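Side-chain contacts in PUM-HD domain-containing protein (Caenorhabditis elegans, PDB 7CGF), which binds PBE-containing RNA through its Pumilio homology domain and probably recognises the 3' untranslated regions of messenger RNAs: residues V197-L202 against V234-E239; K161-V166 against L202-P207. The protein carries 2 engineered substitutions. All coordinates share one frame; numbering follows the deposited sequence.

Contact 1. Residues V197-L202 against V234-E239; sequences VVQRCL and VQHVIE. With nucleotides of chain B.
Q199, whose CG lies over the ring of H236, donates from its amide NE2 to N1 of A4 of chain B over 2.9 Å, nearly straight at 165°. OE1 accepts from N6 of the same adenine, though its modelled place is less certain. Glutamine suits this position because one amide matches both the donor and the acceptor of the adenine edge. One repeat further on, Q235 NE2 reaches O4 of U3 of chain B at 2.9 Å. With C195 and N231 four residues before these glutamines, the pairs fit the PUF recognition code for adenine and uracil.

Q199 CG sits 3.7 Å from the centroid of the H236 ring, a CH-pi contact over its face. Q199 holds CG anti to its own carbonyl carbon (chi1 -70°), and the extended chain beyond it carries the methylenes past the imidazole toward the base. H236 NE2 is hydrogen-bonded to E203 and ND1 to the carbonyl of Y232, which fixes the ring's rotation. With an alanine at H236, Q199 would probably lose the flat wall that steadies it and E203 its imidazole mate.

Away from the RNA, L202 CD1 packs 3.8 Å from V237 CG2. The two helix segments run parallel, their axes 9.4 Å apart, and I214 of helix 207-219 backs both L202 and V237.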
loop_
_atom_site.group_PDB
_atom_site.type_symbol
_atom_site.label_atom_id
_atom_site.label_comp_id
_atom_site.label_asym_id
_atom_site.label_seq_id
_atom_site.Cartn_x
_atom_site.Cartn_y
_atom_site.Cartn_z
ATOM N N VAL A 197 3.993 4.364 0.978
ATOM C CA VAL A 197 4.613 4.504 2.291
ATOM C C VAL A 197 3.840 5.507 3.135
ATOM O O VAL A 197 3.545 5.252 4.305
ATOM C CB VAL A 197 6.085 4.908 2.142
ATOM C CG1 VAL A 197 6.678 5.242 3.521
ATOM C CG2 VAL A 197 6.863 3.762 1.510
ATOM N N VAL A 198 3.489 6.653 2.551
ATOM C CA VAL A 198 2.719 7.650 3.301
ATOM C C VAL A 198 1.378 7.073 3.730
ATOM O O VAL A 198 0.949 7.242 4.881
ATOM C CB VAL A 198 2.539 8.932 2.475
ATOM C CG1 VAL A 198 1.653 9.959 3.244
ATOM C CG2 VAL A 198 3.880 9.543 2.099
ATOM N N GLN A 199 0.693 6.370 2.820
ATOM C CA GLN A 199 -0.587 5.774 3.184
ATOM C C GLN A 199 -0.437 4.772 4.323
ATOM O O GLN A 199 -1.270 4.742 5.241
ATOM C CB GLN A 199 -1.224 5.110 1.968
ATOM C CG GLN A 199 -1.681 6.138 0.956
ATOM C CD GLN A 199 -2.100 5.509 -0.347
ATOM O OE1 GLN A 199 -3.100 4.792 -0.404
ATOM N NE2 GLN A 199 -1.323 5.759 -1.411
ATOM N N ARG A 200 0.598 3.928 4.268
ATOM C CA ARG A 200 0.797 2.933 5.317
ATOM C C ARG A 200 1.059 3.605 6.662
ATOM O O ARG A 200 0.531 3.173 7.698
ATOM C CB ARG A 200 1.941 1.990 4.922
ATOM C CG ARG A 200 1.761 0.528 5.328
ATOM C CD ARG A 200 0.546 -0.140 4.686
ATOM N NE ARG A 200 0.623 -0.125 3.228
ATOM C CZ ARG A 200 -0.245 0.492 2.423
ATOM N NH1 ARG A 200 -0.078 0.458 1.103
ATOM N NH2 ARG A 200 -1.291 1.126 2.918
ATOM N N CYS A 201 1.838 4.692 6.658
ATOM C CA CYS A 201 2.050 5.456 7.886
ATOM C C CYS A 201 0.746 6.004 8.445
ATOM O O CYS A 201 0.517 5.955 9.664
ATOM C CB CYS A 201 3.028 6.597 7.632
ATOM S SG CYS A 201 4.699 6.021 7.469
ATOM N N LEU A 202 -0.124 6.543 7.582
ATOM C CA LEU A 202 -1.399 7.080 8.063
ATOM C C LEU A 202 -2.285 5.991 8.654
ATOM O O LEU A 202 -3.065 6.263 9.579
ATOM C CB LEU A 202 -2.127 7.797 6.922
ATOM C CG LEU A 202 -1.396 9.017 6.381
ATOM C CD1 LEU A 202 -2.099 9.504 5.107
ATOM C CD2 LEU A 202 -1.342 10.115 7.435
ATOM N N VAL A 234 -4.526 11.828 0.212
ATOM C CA VAL A 234 -5.554 12.660 0.824
ATOM C C VAL A 234 -6.753 11.816 1.249
ATOM O O VAL A 234 -7.329 12.044 2.317
ATOM C CB VAL A 234 -5.975 13.788 -0.129
ATOM C CG1 VAL A 234 -7.246 14.486 0.396
ATOM C CG2 VAL A 234 -4.838 14.795 -0.286
ATOM N N GLN A 235 -7.153 10.825 0.436
ATOM C CA GLN A 235 -8.251 9.973 0.872
ATOM C C GLN A 235 -7.904 9.252 2.172
ATOM O O GLN A 235 -8.766 9.090 3.044
ATOM C CB GLN A 235 -8.627 8.985 -0.229
ATOM C CG GLN A 235 -9.282 9.711 -1.392
ATOM C CD GLN A 235 -9.729 8.740 -2.442
ATOM O OE1 GLN A 235 -10.636 7.933 -2.213
ATOM N NE2 GLN A 235 -9.055 8.767 -3.584
ATOM N N HIS A 236 -6.636 8.884 2.351
ATOM C CA HIS A 236 -6.217 8.244 3.595
ATOM C C HIS A 236 -6.246 9.209 4.777
ATOM O O HIS A 236 -6.531 8.774 5.901
ATOM C CB HIS A 236 -4.830 7.624 3.419
ATOM C CG HIS A 236 -4.875 6.229 2.880
ATOM N ND1 HIS A 236 -5.355 5.932 1.622
ATOM C CD2 HIS A 236 -4.554 5.040 3.448
ATOM C CE1 HIS A 236 -5.304 4.625 1.429
ATOM N NE2 HIS A 236 -4.828 4.061 2.525
ATOM N N VAL A 237 -5.941 10.495 4.555
ATOM C CA VAL A 237 -6.095 11.512 5.607
ATOM C C VAL A 237 -7.551 11.618 6.042
ATOM O O VAL A 237 -7.858 11.643 7.238
ATOM C CB VAL A 237 -5.564 12.875 5.140
ATOM C CG1 VAL A 237 -5.803 13.943 6.257
ATOM C CG2 VAL A 237 -4.089 12.772 4.810
ATOM N N ILE A 238 -8.475 11.699 5.073
ATOM C CA ILE A 238 -9.896 11.743 5.411
ATOM C C ILE A 238 -10.284 10.570 6.302
ATOM O O ILE A 238 -10.970 10.737 7.322
ATOM C CB ILE A 238 -10.742 11.786 4.124
ATOM C CG1 ILE A 238 -10.532 13.135 3.431
ATOM C CG2 ILE A 238 -12.233 11.554 4.455
ATOM C CD1 ILE A 238 -10.940 13.165 1.935
ATOM N N GLU A 239 -9.820 9.375 5.966
ATOM C CA GLU A 239 -10.237 8.209 6.737
ATOM C C GLU A 239 -9.533 8.133 8.085
ATOM O O GLU A 239 -10.173 7.843 9.102
ATOM C CB GLU A 239 -9.992 6.936 5.942
ATOM C CG GLU A 239 -10.472 5.706 6.686
ATOM C CD GLU A 239 -10.588 4.493 5.811
ATOM O OE1 GLU A 239 -10.394 4.611 4.579
ATOM O OE2 GLU A 239 -10.893 3.415 6.359
ATOM P P A B 4 -6.065 2.462 -12.421
ATOM O OP1 A B 4 -5.536 1.885 -13.679
ATOM O OP2 A B 4 -7.164 1.784 -11.700
ATOM O "O5'" A B 4 -4.837 2.611 -11.431
ATOM C "C5'" A B 4 -3.563 2.930 -11.953
ATOM C "C4'" A B 4 -2.563 3.236 -10.875
ATOM O "O4'" A B 4 -3.183 3.962 -9.788
ATOM C "C3'" A B 4 -1.909 2.064 -10.168
ATOM O "O3'" A B 4 -0.931 1.405 -10.951
ATOM C "C2'" A B 4 -1.328 2.741 -8.938
ATOM O "O2'" A B 4 -0.142 3.438 -9.281
ATOM C "C1'" A B 4 -2.410 3.778 -8.623
ATOM N N9 A B 4 -3.240 3.388 -7.471
ATOM C C8 A B 4 -4.359 2.616 -7.266
ATOM N N7 A B 4 -4.713 2.571 -5.987
ATOM C C5 A B 4 -3.748 3.348 -5.330
ATOM C C6 A B 4 -3.488 3.742 -4.000
ATOM N N6 A B 4 -4.201 3.409 -2.922
ATOM N N1 A B 4 -2.422 4.534 -3.783
ATOM C C2 A B 4 -1.655 4.920 -4.777
ATOM N N3 A B 4 -1.788 4.619 -6.064
ATOM C C4 A B 4 -2.853 3.833 -6.251
ATOM P P U B 3 -10.072 5.974 -15.918
ATOM O OP1 U B 3 -8.745 6.121 -16.567
ATOM O OP2 U B 3 -10.885 4.764 -16.129
ATOM O "O5'" U B 3 -9.969 6.094 -14.332
ATOM C "C5'" U B 3 -9.352 5.083 -13.556
ATOM C "C4'" U B 3 -8.170 5.668 -12.839
ATOM O "O4'" U B 3 -8.618 6.680 -11.907
ATOM C "C3'" U B 3 -7.353 4.716 -11.986
ATOM O "O3'" U B 3 -6.447 3.978 -12.783
ATOM C "C2'" U B 3 -6.649 5.661 -11.015
ATOM O "O2'" U B 3 -5.492 6.209 -11.625
ATOM C "C1'" U B 3 -7.675 6.791 -10.856
ATOM N N1 U B 3 -8.357 6.798 -9.541
ATOM C C2 U B 3 -7.729 7.618 -8.615
ATOM O O2 U B 3 -6.719 8.235 -8.909
ATOM N N3 U B 3 -8.324 7.675 -7.382
ATOM C C4 U B 3 -9.447 6.991 -6.984
ATOM O O4 U B 3 -9.880 7.124 -5.843
ATOM C C5 U B 3 -10.042 6.160 -7.998
ATOM C C6 U B 3 -9.481 6.086 -9.215
#

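Contact 2. Residues K161-V166 against L202-P207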
loop_
_atom_site.group_PDB
_atom_site.type_symbol
_atom_site.label_atom_id
_atom_site.label_comp_id
_atom_site.label_asym_id
_atom_site.label_seq_id
_atom_site.Cartn_x
_atom_site.Cartn_y
_atom_site.Cartn_z
ATOM N N LYS A 161 6.095 -3.050 4.717
ATOM C CA LYS A 161 6.002 -4.195 5.618
ATOM C C LYS A 161 6.460 -3.819 7.018
ATOM O O LYS A 161 5.851 -4.236 8.012
ATOM C CB LYS A 161 6.832 -5.367 5.080
ATOM C CG LYS A 161 6.671 -6.673 5.870
ATOM C CD LYS A 161 5.235 -7.182 5.812
ATOM C CE LYS A 161 4.978 -8.067 4.604
ATOM N NZ LYS A 161 3.588 -8.623 4.628
ATOM N N ALA A 162 7.536 -3.029 7.121
ATOM C CA ALA A 162 7.995 -2.585 8.437
ATOM C C ALA A 162 6.906 -1.805 9.167
ATOM O O ALA A 162 6.663 -2.017 10.365
ATOM C CB ALA A 162 9.251 -1.728 8.293
ATOM N N ILE A 163 6.265 -0.863 8.468
ATOM C CA ILE A 163 5.211 -0.060 9.088
ATOM C C ILE A 163 4.041 -0.933 9.505
ATOM O O ILE A 163 3.399 -0.682 10.537
ATOM C CB ILE A 163 4.777 1.066 8.121
ATOM C CG1 ILE A 163 5.926 2.059 7.938
ATOM C CG2 ILE A 163 3.530 1.798 8.634
ATOM C CD1 ILE A 163 5.779 2.934 6.680
ATOM N N GLU A 164 3.748 -1.975 8.724
ATOM C CA GLU A 164 2.629 -2.858 9.033
ATOM C C GLU A 164 2.900 -3.728 10.261
ATOM O O GLU A 164 1.980 -3.993 11.046
ATOM C CB GLU A 164 2.333 -3.742 7.823
ATOM C CG GLU A 164 1.693 -3.000 6.665
ATOM C CD GLU A 164 1.766 -3.792 5.363
ATOM O OE1 GLU A 164 2.287 -4.939 5.379
ATOM O OE2 GLU A 164 1.314 -3.255 4.330
ATOM N N LYS A 165 4.142 -4.187 10.444
ATOM C CA LYS A 165 4.432 -5.307 11.341
ATOM C C LYS A 165 5.262 -4.940 12.563
ATOM O O LYS A 165 5.464 -5.798 13.430
ATOM C CB LYS A 165 5.172 -6.422 10.580
ATOM C CG LYS A 165 4.408 -6.996 9.429
ATOM C CD LYS A 165 3.153 -7.710 9.874
ATOM C CE LYS A 165 3.478 -8.880 10.796
ATOM N NZ LYS A 165 2.349 -9.859 10.837
ATOM N N VAL A 166 5.764 -3.718 12.657
ATOM C CA VAL A 166 6.636 -3.322 13.756
ATOM C C VAL A 166 5.937 -2.244 14.574
ATOM O O VAL A 166 5.263 -1.364 14.023
ATOM C CB VAL A 166 7.996 -2.828 13.236
ATOM C CG1 VAL A 166 8.925 -2.499 14.383
ATOM C CG2 VAL A 166 8.627 -3.884 12.322
ATOM N N LEU A 202 -0.124 6.543 7.582
ATOM C CA LEU A 202 -1.399 7.080 8.063
ATOM C C LEU A 202 -2.285 5.991 8.654
ATOM O O LEU A 202 -3.065 6.263 9.579
ATOM C CB LEU A 202 -2.127 7.797 6.922
ATOM C CG LEU A 202 -1.396 9.017 6.381
ATOM C CD1 LEU A 202 -2.099 9.504 5.107
ATOM C CD2 LEU A 202 -1.342 10.115 7.435
ATOM N N GLU A 203 -2.162 4.760 8.152
ATOM C CA GLU A 203 -2.949 3.632 8.647
ATOM C C GLU A 203 -2.452 3.111 9.988
ATOM O O GLU A 203 -3.266 2.719 10.831
ATOM C CB GLU A 203 -2.920 2.483 7.643
ATOM C CG GLU A 203 -3.751 2.717 6.413
ATOM C CD GLU A 203 -3.374 1.771 5.297
ATOM O OE1 GLU A 203 -2.414 0.986 5.479
ATOM O OE2 GLU A 203 -4.036 1.819 4.236
ATOM N N HIS A 204 -1.131 3.061 10.205
ATOM C CA HIS A 204 -0.581 2.304 11.327
ATOM C C HIS A 204 0.156 3.123 12.375
ATOM O O HIS A 204 0.350 2.631 13.494
ATOM C CB HIS A 204 0.384 1.225 10.823
ATOM C CG HIS A 204 -0.274 0.182 9.987
ATOM N ND1 HIS A 204 -0.929 -0.901 10.536
ATOM C CD2 HIS A 204 -0.381 0.048 8.644
ATOM C CE1 HIS A 204 -1.413 -1.656 9.564
ATOM N NE2 HIS A 204 -1.095 -1.105 8.407
ATOM N N CYS A 205 0.619 4.317 12.048
ATOM C CA CYS A 205 1.394 5.064 13.021
ATOM C C CYS A 205 0.475 5.720 14.042
ATOM O O CYS A 205 -0.729 5.859 13.830
ATOM C CB CYS A 205 2.253 6.107 12.321
ATOM S SG CYS A 205 3.576 5.356 11.386
ATOM N N SER A 206 1.068 6.117 15.171
ATOM C CA SER A 206 0.304 6.720 16.248
ATOM C C SER A 206 -0.121 8.136 15.872
ATOM O O SER A 206 0.506 8.776 15.025
ATOM C CB SER A 206 1.128 6.722 17.535
ATOM O OG SER A 206 2.417 7.281 17.331
ATOM N N PRO A 207 -1.196 8.651 16.482
ATOM C CA PRO A 207 -1.628 10.019 16.150
ATOM C C PRO A 207 -0.559 11.075 16.412
ATOM O O PRO A 207 -0.546 12.102 15.723
ATOM C CB PRO A 207 -2.872 10.225 17.030
ATOM C CG PRO A 207 -2.803 9.149 18.072
ATOM C CD PRO A 207 -2.120 7.997 17.425
#
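H204 lays one face of its imidazole over the backbone of E164, whose CA stands 4.1 Å from the ring centroid and only 5° off the ring normal, a CH-pi contact. E164 CG adds to the overlap, 3.8 Å from H204 NE2. A flat, partly polar ring suits this outer position: it covers backbone and aliphatic carbon while its rim can meet water. H204 turns CG anti to its own carbonyl carbon (chi1 -64°), which swings the ring across to the neighbouring helix, and its CB comes within 3.6 Å of I163 O.

Beyond CG the E164 chain stays extended, so its carboxylate passes the histidine instead of pairing with it; OE2 remains 5.2 Å from H204 NE2, the two planes 56° apart. The acid lies among basic groups instead, with a long ion pair to K161 and a weak one to R200.

I163 supplies the inner, apolar half. Its CG2 lies 3.9 Å from H204 CB and 4.5 Å from C205 SG, where a branched hydrocarbon and a thiol fill space without needing polar partners. C205 leaves helical geometry and S206 takes the N-cap of the next helix, its N bonded to the side chain of Q209; P207 follows, a residue that suits a first turn, where no backbone N-H is needed.

The contact thus joins the C-terminal ends of helices 155-165 and 194-204 in successive Pumilio repeats, with A162 and V166 packing on helix 132-142 and C205 touching T210 of helix 207-219.

How the contacts relate
Both contacts join equivalent helices of successive Pumilio repeats and share helix 194-204, which meets helix 230-240 in contact 1 and helix 155-165 in contact 2. Contact 1 is the more buried and faces the RNA, so amides that read bases stand beside its apolar core. Contact 2 lies at the helix ends, partly open to solvent, and pairs an apolar inner side with charged residues further out. A histidine covers a neighbour in each: H236 against a glutamine side chain, H204 against a glutamate backbone. The two are linked directly, because E203 of contact 2 holds H236 as well as R200, and L202 belongs to both ranges.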